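Local coordinates for germination-specific N-acetylmuramoyl-L-alanine amidase, Autolysin (Clostridioides difficile, PDB 7RAG), which probably hydrolyses the bond between N-acetylmuramic acid and L-alanine in peptidoglycan as a zinc-dependent amidase, and is allosterically activated by a lipoprotein during spore formation, at residues 23-28 and 43-48; 103-108 and 169-174; 109-114 and 176-181. One frame throughout, in Å; residues are numbered along the deposited sequence.

Interaction 1. Residues 23-28 and 43-48. With ZN (zinc ion), chain C.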
loop_
_atom_site.group_PDB
_atom_site.type_symbol
_atom_site.label_atom_id
_atom_site.label_comp_id
_atom_site.label_asym_id
_atom_site.label_seq_id
_atom_site.Cartn_x
_atom_site.Cartn_y
_atom_site.Cartn_z
ATOM N N ALA B 23 -13.851 -9.136 -30.956
ATOM C CA ALA B 23 -13.709 -10.591 -30.959
ATOM C C ALA B 23 -13.508 -11.022 -32.398
ATOM O O ALA B 23 -14.448 -11.030 -33.190
ATOM C CB ALA B 23 -14.927 -11.272 -30.359
ATOM N N GLY B 24 -12.271 -11.337 -32.761
ATOM C CA GLY B 24 -12.012 -11.637 -34.151
ATOM C C GLY B 24 -12.730 -12.897 -34.572
ATOM O O GLY B 24 -12.500 -13.960 -33.983
ATOM N N HIS B 25 -13.810 -12.745 -35.312
ATOM C CA HIS B 25 -14.186 -13.556 -36.455
ATOM C C HIS B 25 -15.695 -13.487 -36.327
ATOM O O HIS B 25 -16.198 -12.585 -35.652
ATOM C CB HIS B 25 -13.554 -14.951 -36.495
ATOM C CG HIS B 25 -12.111 -14.920 -36.912
ATOM N ND1 HIS B 25 -11.716 -14.585 -38.190
ATOM C CD2 HIS B 25 -10.974 -15.125 -36.206
ATOM C CE1 HIS B 25 -10.398 -14.602 -38.256
ATOM N NE2 HIS B 25 -9.925 -14.924 -37.066
ATOM N N GLY B 26 -16.428 -14.354 -36.990
ATOM C CA GLY B 26 -17.795 -14.593 -36.569
ATOM C C GLY B 26 -18.638 -15.081 -37.717
ATOM O O GLY B 26 -18.256 -14.995 -38.878
ATOM N N GLY B 27 -19.809 -15.615 -37.359
ATOM C CA GLY B 27 -20.735 -16.086 -38.373
ATOM C C GLY B 27 -20.090 -17.159 -39.218
ATOM O O GLY B 27 -19.512 -18.118 -38.699
ATOM N N ILE B 28 -20.158 -16.977 -40.540
ATOM C CA ILE B 28 -19.622 -17.972 -41.462
ATOM C C ILE B 28 -18.115 -18.115 -41.348
ATOM O O ILE B 28 -17.563 -19.108 -41.822
ATOM C CB ILE B 28 -19.975 -17.630 -42.919
ATOM C CG1 ILE B 28 -19.586 -16.178 -43.216
ATOM C CG2 ILE B 28 -21.444 -17.886 -43.195
ATOM C CD1 ILE B 28 -19.707 -15.807 -44.665
ATOM N N ASP B 43 -15.552 -18.709 -31.190
ATOM C CA ASP B 43 -16.209 -18.857 -29.902
ATOM C C ASP B 43 -15.278 -18.520 -28.751
ATOM O O ASP B 43 -15.697 -17.875 -27.786
ATOM C CB ASP B 43 -16.755 -20.278 -29.771
ATOM C CG ASP B 43 -17.621 -20.679 -30.967
ATOM O OD1 ASP B 43 -18.504 -19.870 -31.357
ATOM O OD2 ASP B 43 -17.408 -21.788 -31.527
ATOM N N ILE B 44 -14.012 -18.921 -28.844
ATOM C CA ILE B 44 -13.050 -18.566 -27.805
ATOM C C ILE B 44 -12.799 -17.056 -27.780
ATOM O O ILE B 44 -12.745 -16.438 -26.706
ATOM C CB ILE B 44 -11.756 -19.375 -28.002
ATOM C CG1 ILE B 44 -12.048 -20.859 -27.736
ATOM C CG2 ILE B 44 -10.635 -18.850 -27.107
ATOM C CD1 ILE B 44 -10.826 -21.731 -27.685
ATOM N N ASN B 45 -12.635 -16.442 -28.952
ATOM C CA ASN B 45 -12.444 -14.997 -29.015
ATOM C C ASN B 45 -13.616 -14.273 -28.373
ATOM O O ASN B 45 -13.428 -13.346 -27.572
ATOM C CB ASN B 45 -12.292 -14.535 -30.467
ATOM C CG ASN B 45 -11.036 -15.025 -31.121
ATOM O OD1 ASN B 45 -10.141 -15.559 -30.475
ATOM N ND2 ASN B 45 -10.957 -14.835 -32.424
ATOM N N LEU B 46 -14.841 -14.685 -28.731
ATOM C CA LEU B 46 -16.028 -14.061 -28.165
ATOM C C LEU B 46 -16.073 -14.258 -26.663
ATOM O O LEU B 46 -16.418 -13.329 -25.922
ATOM C CB LEU B 46 -17.286 -14.631 -28.817
ATOM C CG LEU B 46 -18.653 -14.127 -28.327
ATOM C CD1 LEU B 46 -18.827 -12.639 -28.665
ATOM C CD2 LEU B 46 -19.804 -14.962 -28.913
ATOM N N ALA B 47 -15.718 -15.453 -26.189
ATOM C CA ALA B 47 -15.779 -15.718 -24.754
ATOM C C ALA B 47 -14.815 -14.812 -23.987
ATOM O O ALA B 47 -15.208 -14.166 -23.003
ATOM C CB ALA B 47 -15.482 -17.194 -24.476
ATOM N N ILE B 48 -13.548 -14.757 -24.427
ATOM C CA ILE B 48 -12.565 -13.914 -23.751
ATOM C C ILE B 48 -12.979 -12.451 -23.829
ATOM O O ILE B 48 -12.926 -11.722 -22.834
ATOM C CB ILE B 48 -11.153 -14.126 -24.334
ATOM C CG1 ILE B 48 -10.691 -15.561 -24.107
ATOM C CG2 ILE B 48 -10.172 -13.170 -23.691
ATOM C CD1 ILE B 48 -9.641 -15.997 -25.062
HETATM ZN ZN ZN C . -7.883 -14.833 -36.079
#
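Asn-45 leans out of helix 41-58 toward Gly-24 and His-25, its CG anti to its own carbonyl carbon (chi1 -67°), which carries the amide over to the loop. Its ND2 is modelled as a hydrogen-bond donor to Gly-24 O, with an angle of 159° at the hydrogen but a doubtful length of 2.4 Å. The same nitrogen meets the edge of the His-25 imidazole close to the ring plane, with Asn-45 ND2 3.8 Å from His-25 CD2. Amide and ring are turned only 24° apart. An asparagine suits this place because its short, flat amide can address a peptide carbonyl beside a ring edge.

In the alpha/beta fold of the Amidase_3 family, this loop leaves the C-terminal end of strand 18-23 and carries a zinc ligand: His-25 NE2 binds the zinc ion at 2.3 Å, while ND1 is hydrogen-bonded to Asp-29. Glu-41 and His-109 supply the other protein ligands.

Beside the polar pair, Ala-23 points its methyl at the helix, and CB settles 3.7 Å from Leu-46 CA. A side chain this small lets strand end and helix backbone approach closely, with the CB atoms of Ala-23 and Leu-46 4.4 Å apart.

Interaction 2. Residues 103-108 and 169-174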
loop_
_atom_site.group_PDB
_atom_site.type_symbol
_atom_site.label_atom_id
_atom_site.label_comp_id
_atom_site.label_asym_id
_atom_site.label_seq_id
_atom_site.Cartn_x
_atom_site.Cartn_y
_atom_site.Cartn_z
ATOM N N ASN B 103 -11.067 5.645 -26.853
ATOM C CA ASN B 103 -9.706 5.897 -26.422
ATOM C C ASN B 103 -8.756 4.776 -26.808
ATOM O O ASN B 103 -7.550 4.990 -26.831
ATOM C CB ASN B 103 -9.671 6.114 -24.905
ATOM C CG ASN B 103 -10.590 7.236 -24.465
ATOM O OD1 ASN B 103 -11.723 7.005 -24.051
ATOM N ND2 ASN B 103 -10.123 8.462 -24.591
HETATM N N MSE B 104 -9.263 3.601 -27.152
HETATM C CA MSE B 104 -8.393 2.439 -27.308
HETATM C C MSE B 104 -9.106 1.315 -28.041
HETATM O O MSE B 104 -10.319 1.192 -27.959
HETATM C CB MSE B 104 -7.922 1.974 -25.933
HETATM C CG MSE B 104 -7.110 0.712 -25.934
HETATM SE SE MSE B 104 -6.809 0.123 -24.098
HETATM C CE MSE B 104 -5.768 1.668 -23.385
ATOM N N PHE B 105 -8.350 0.512 -28.773
ATOM C CA PHE B 105 -8.887 -0.593 -29.547
ATOM C C PHE B 105 -8.103 -1.857 -29.232
ATOM O O PHE B 105 -6.874 -1.875 -29.385
ATOM C CB PHE B 105 -8.811 -0.301 -31.039
ATOM C CG PHE B 105 -9.141 -1.486 -31.896
ATOM C CD1 PHE B 105 -10.454 -1.894 -32.054
ATOM C CD2 PHE B 105 -8.142 -2.194 -32.548
ATOM C CE1 PHE B 105 -10.766 -2.993 -32.844
ATOM C CE2 PHE B 105 -8.443 -3.293 -33.337
ATOM C CZ PHE B 105 -9.751 -3.693 -33.485
ATOM N N VAL B 106 -8.809 -2.911 -28.819
ATOM C CA VAL B 106 -8.194 -4.198 -28.511
ATOM C C VAL B 106 -8.913 -5.282 -29.298
ATOM O O VAL B 106 -10.139 -5.439 -29.190
ATOM C CB VAL B 106 -8.222 -4.535 -27.003
ATOM C CG1 VAL B 106 -7.624 -5.900 -26.769
ATOM C CG2 VAL B 106 -7.470 -3.486 -26.203
ATOM N N SER B 107 -8.140 -6.044 -30.063
ATOM C CA SER B 107 -8.632 -7.136 -30.883
ATOM C C SER B 107 -8.150 -8.449 -30.278
ATOM O O SER B 107 -6.972 -8.571 -29.927
ATOM C CB SER B 107 -8.133 -6.975 -32.310
ATOM O OG SER B 107 -8.684 -7.986 -33.127
ATOM N N ILE B 108 -9.063 -9.412 -30.131
ATOM C CA ILE B 108 -8.781 -10.713 -29.525
ATOM C C ILE B 108 -8.891 -11.799 -30.599
ATOM O O ILE B 108 -9.987 -12.054 -31.128
ATOM C CB ILE B 108 -9.748 -11.017 -28.373
ATOM C CG1 ILE B 108 -9.784 -9.870 -27.353
ATOM C CG2 ILE B 108 -9.417 -12.385 -27.749
ATOM C CD1 ILE B 108 -8.547 -9.757 -26.535
ATOM N N ILE B 169 -5.719 6.016 -32.218
ATOM C CA ILE B 169 -5.797 5.647 -30.807
ATOM C C ILE B 169 -4.913 4.431 -30.575
ATOM O O ILE B 169 -4.537 3.737 -31.525
ATOM C CB ILE B 169 -7.249 5.354 -30.373
ATOM C CG1 ILE B 169 -7.916 4.377 -31.349
ATOM C CG2 ILE B 169 -8.021 6.673 -30.226
ATOM C CD1 ILE B 169 -9.239 3.817 -30.847
ATOM N N PRO B 170 -4.527 4.176 -29.324
ATOM C CA PRO B 170 -3.685 2.999 -29.062
ATOM C C PRO B 170 -4.404 1.715 -29.463
ATOM O O PRO B 170 -5.539 1.456 -29.056
ATOM C CB PRO B 170 -3.427 3.077 -27.550
ATOM C CG PRO B 170 -3.601 4.501 -27.232
ATOM C CD PRO B 170 -4.681 5.002 -28.113
ATOM N N SER B 171 -3.729 0.898 -30.259
ATOM C CA SER B 171 -4.384 -0.234 -30.891
ATOM C C SER B 171 -3.491 -1.452 -30.776
ATOM O O SER B 171 -2.322 -1.380 -31.142
ATOM C CB SER B 171 -4.679 0.063 -32.365
ATOM O OG SER B 171 -5.545 1.170 -32.494
ATOM N N VAL B 172 -4.031 -2.565 -30.282
ATOM C CA VAL B 172 -3.246 -3.782 -30.124
ATOM C C VAL B 172 -4.088 -4.985 -30.509
ATOM O O VAL B 172 -5.319 -4.992 -30.372
ATOM C CB VAL B 172 -2.717 -3.970 -28.690
ATOM C CG1 VAL B 172 -1.928 -2.750 -28.249
ATOM C CG2 VAL B 172 -3.875 -4.232 -27.748
ATOM N N LEU B 173 -3.400 -6.010 -30.993
ATOM C CA LEU B 173 -3.993 -7.308 -31.257
ATOM C C LEU B 173 -3.393 -8.307 -30.287
ATOM O O LEU B 173 -2.183 -8.299 -30.063
ATOM C CB LEU B 173 -3.721 -7.760 -32.692
ATOM C CG LEU B 173 -4.127 -9.210 -32.988
ATOM C CD1 LEU B 173 -5.559 -9.194 -33.393
ATOM C CD2 LEU B 173 -3.268 -9.865 -34.077
ATOM N N ILE B 174 -4.225 -9.167 -29.713
ATOM C CA ILE B 174 -3.748 -10.206 -28.809
ATOM C C ILE B 174 -4.142 -11.561 -29.364
ATOM O O ILE B 174 -5.335 -11.862 -29.491
ATOM C CB ILE B 174 -4.299 -10.028 -27.392
ATOM C CG1 ILE B 174 -4.169 -8.574 -26.955
ATOM C CG2 ILE B 174 -3.549 -10.919 -26.434
ATOM C CD1 ILE B 174 -4.613 -8.364 -25.578
#
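Phe-105 and Ser-171, Val-106 and Val-172, Ser-107 and Leu-173, and Ile-108 and Ile-174 pair in parallel register, joining strands 104-111 and 171-178 in the centre of the sheet. Backbone hydrogen bonds run back and forth between them, from Phe-105 N to Pro-170 O (3.0 Å) at one end to Ile-174 N and Ser-107 O (2.8 Å) at the other.

The buried part is close-packed on both faces. On one, Val-106 and Val-172 lie side by side and point the same way, CG2 to CG2 at 4.0 Å, while Ile-174 CD1 comes obliquely to Val-106 CG1. These beta-branched residues suit extended chain and give helices 130-147 and 191-211 an apolar surface to cover. On the other face, Ser-171 CB meets the edge of the Phe-105 ring, and Leu-173 CD1 lies 3.4 Å from Ser-107 OG.

Toward the partly exposed end the pairing gives way to loop. Pro-170, which has no N-H to offer, rests CD 3.1 Å from Asn-103 O. Ile-169 CG1 sits between its backbone N and carbonyl carbon (chi1 50°), which brings CD1 over the start of strand 104-111, 4.1 Å from Phe-105 CB. Ser-171 OG gives a hydrogen bond to Ile-169 O (2.9 Å), the donor standing above the carbonyl plane.

Because the hydrogen bonds between the strands are all main-chain to main-chain, the side chains can differ with their surroundings: aliphatic ones lie under the helices, and the Ser-107 hydroxyl, which Leu-173 CD1 touches, is satisfied by its hydrogen bond with Asp-22.

Interaction 3. Residues 109-114 and 176-181. With ZN (zinc ion), chain C.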
loop_
_atom_site.group_PDB
_atom_site.type_symbol
_atom_site.label_atom_id
_atom_site.label_comp_id
_atom_site.label_asym_id
_atom_site.label_seq_id
_atom_site.Cartn_x
_atom_site.Cartn_y
_atom_site.Cartn_z
ATOM N N HIS B 109 -7.770 -12.460 -30.890
ATOM C CA HIS B 109 -7.692 -13.567 -31.839
ATOM C C HIS B 109 -6.984 -14.753 -31.179
ATOM O O HIS B 109 -6.667 -14.737 -29.989
ATOM C CB HIS B 109 -6.959 -13.164 -33.135
ATOM C CG HIS B 109 -7.765 -12.297 -34.056
ATOM N ND1 HIS B 109 -8.207 -12.728 -35.285
ATOM C CD2 HIS B 109 -8.208 -11.024 -33.930
ATOM C CE1 HIS B 109 -8.884 -11.763 -35.879
ATOM N NE2 HIS B 109 -8.905 -10.718 -35.075
ATOM N N LEU B 110 -6.752 -15.799 -31.972
ATOM C CA LEU B 110 -5.884 -16.910 -31.608
ATOM C C LEU B 110 -5.040 -17.246 -32.824
ATOM O O LEU B 110 -5.346 -16.833 -33.945
ATOM C CB LEU B 110 -6.674 -18.156 -31.175
ATOM C CG LEU B 110 -7.867 -18.063 -30.223
ATOM C CD1 LEU B 110 -8.620 -19.369 -30.247
ATOM C CD2 LEU B 110 -7.413 -17.744 -28.801
ATOM N N ASN B 111 -3.980 -18.011 -32.611
ATOM C CA ASN B 111 -3.097 -18.404 -33.697
ATOM C C ASN B 111 -3.189 -19.906 -33.920
ATOM O O ASN B 111 -3.724 -20.646 -33.090
ATOM C CB ASN B 111 -1.651 -17.994 -33.393
ATOM C CG ASN B 111 -0.839 -17.710 -34.657
ATOM O OD1 ASN B 111 -1.354 -17.807 -35.777
ATOM N ND2 ASN B 111 0.433 -17.342 -34.478
ATOM N N ALA B 112 -2.667 -20.349 -35.066
ATOM C CA ALA B 112 -2.512 -21.779 -35.348
ATOM C C ALA B 112 -1.506 -21.946 -36.471
ATOM O O ALA B 112 -1.683 -21.374 -37.550
ATOM C CB ALA B 112 -3.837 -22.437 -35.725
ATOM N N PHE B 113 -0.465 -22.732 -36.224
ATOM C CA PHE B 113 0.550 -23.011 -37.222
ATOM C C PHE B 113 0.598 -24.513 -37.493
ATOM O O PHE B 113 0.064 -25.317 -36.724
ATOM C CB PHE B 113 1.915 -22.474 -36.767
ATOM C CG PHE B 113 2.994 -22.627 -37.792
ATOM C CD1 PHE B 113 2.781 -22.230 -39.107
ATOM C CD2 PHE B 113 4.223 -23.178 -37.452
ATOM C CE1 PHE B 113 3.782 -22.381 -40.067
ATOM C CE2 PHE B 113 5.230 -23.329 -38.403
ATOM C CZ PHE B 113 5.008 -22.932 -39.713
ATOM N N GLU B 114 1.219 -24.890 -38.619
ATOM C CA GLU B 114 1.374 -26.308 -38.943
ATOM C C GLU B 114 2.199 -27.040 -37.891
ATOM O O GLU B 114 1.986 -28.234 -37.659
ATOM C CB GLU B 114 2.012 -26.474 -40.324
ATOM N N CYS B 176 -4.208 -15.091 -28.194
ATOM C CA CYS B 176 -4.184 -15.561 -26.818
ATOM C C CYS B 176 -3.459 -16.881 -26.644
ATOM O O CYS B 176 -2.950 -17.137 -25.556
ATOM C CB CYS B 176 -5.615 -15.653 -26.301
ATOM S SG CYS B 176 -6.420 -14.044 -26.428
ATOM N N GLY B 177 -3.380 -17.702 -27.684
ATOM C CA GLY B 177 -2.703 -18.985 -27.617
ATOM C C GLY B 177 -2.797 -19.640 -28.973
ATOM O O GLY B 177 -3.331 -19.061 -29.925
ATOM N N PHE B 178 -2.280 -20.867 -29.055
ATOM C CA PHE B 178 -2.266 -21.633 -30.298
ATOM C C PHE B 178 -3.247 -22.794 -30.212
ATOM O O PHE B 178 -3.093 -23.682 -29.367
ATOM C CB PHE B 178 -0.868 -22.168 -30.601
ATOM C CG PHE B 178 0.112 -21.118 -31.040
ATOM C CD1 PHE B 178 0.547 -21.061 -32.357
ATOM C CD2 PHE B 178 0.625 -20.212 -30.136
ATOM C CE1 PHE B 178 1.464 -20.106 -32.769
ATOM C CE2 PHE B 178 1.542 -19.256 -30.542
ATOM C CZ PHE B 178 1.961 -19.204 -31.863
ATOM N N LEU B 179 -4.244 -22.801 -31.103
ATOM C CA LEU B 179 -5.063 -23.990 -31.293
ATOM C C LEU B 179 -4.254 -25.150 -31.843
ATOM O O LEU B 179 -4.669 -26.306 -31.701
ATOM C CB LEU B 179 -6.217 -23.705 -32.244
ATOM C CG LEU B 179 -7.357 -22.882 -31.676
ATOM C CD1 LEU B 179 -8.485 -22.814 -32.683
ATOM C CD2 LEU B 179 -7.817 -23.510 -30.386
ATOM N N SER B 180 -3.117 -24.861 -32.486
ATOM C CA SER B 180 -2.252 -25.891 -33.041
ATOM C C SER B 180 -1.586 -26.746 -31.969
ATOM O O SER B 180 -1.042 -27.804 -32.290
ATOM C CB SER B 180 -1.188 -25.240 -33.928
ATOM O OG SER B 180 -0.423 -24.273 -33.216
ATOM N N ASN B 181 -1.635 -26.326 -30.712
ATOM C CA ASN B 181 -0.953 -26.987 -29.609
ATOM C C ASN B 181 -2.000 -27.633 -28.701
ATOM O O ASN B 181 -2.885 -26.938 -28.189
ATOM C CB ASN B 181 -0.112 -25.960 -28.854
ATOM C CG ASN B 181 0.668 -26.560 -27.724
ATOM O OD1 ASN B 181 0.367 -26.330 -26.549
ATOM N ND2 ASN B 181 1.689 -27.337 -28.067
HETATM ZN ZN ZN C . -7.883 -14.833 -36.079
#
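Asn-111, with CG anti to its backbone N (chi1 -151°), and Phe-178, with CG anti to its carbonyl carbon (chi1 -72°), send their side chains the same way from one face of the sheet and lie alongside each other. The two residues form a parallel beta bridge near the C-terminal ends of strands 104-111 and 171-178, the end of the alpha/beta sheet's parallel strands where the zinc ion is bound. Asn-111 CB sits over one face of the Phe-178 ring, displaced toward its rim, in a CH-pi contact of 4.0 Å to the centroid. The amide plane is tilted 37° from the ring, and Asn-111 ND2 comes 3.4 Å from Phe-178 CE1.

The main chain holds this pair in place. Asn-111 N bonds to Gly-177 O at 3.0 Å, and Asn-111 O receives Leu-179 N; two residues earlier on strand 104-111, His-109 O accepts Cys-176 N. That bond holds the main chain of a zinc ligand: the His-109 imidazole leads away from residues 176-181 and binds the zinc ion through ND1 at 2.3 Å.

On the other face Leu-110 spreads its two methyls: CD2 meets Cys-176 CB at 3.7 Å and CD1 reaches Leu-179 CG at 4.0 Å. A branched aliphatic side chain suits this buried position, which Ile-44 and Leu-188 also line.

Beyond the bridge the second strand folds into a type I turn from Phe-178 to Asn-181. Asparagine is well suited to an N-cap, and Asn-181 OD1 accepts a hydrogen bond from Glu-184 N at the start of helix 182-188. The turn points Ser-180 at residues 109-114, where its OG takes a long, weak hydrogen bond from Phe-113 N, 3.4 Å away.

Overall arrangement
Interactions 2 and 3 are successive lengths of the same two strands, their centres about 19 Å apart, and the ladder passes between them through His-109 N and Ile-174 O (2.9 Å). Interaction 1 joins the flank of strand 104-111: Gly-24 N lies 2.9 Å from Ile-108 O, a probable hydrogen bond. The centre of interaction 1 is about 14 Å from that of interaction 3, and the two meet at the zinc ion, where His-25 NE2 and His-109 ND1 are 3.3 Å apart and Glu-41 completes the protein ligands. Interaction 2 reaches the site through Leu-173, whose side chain is about 7 Å from the metal and whose CD1 is 3.3 Å from His-109 CD2.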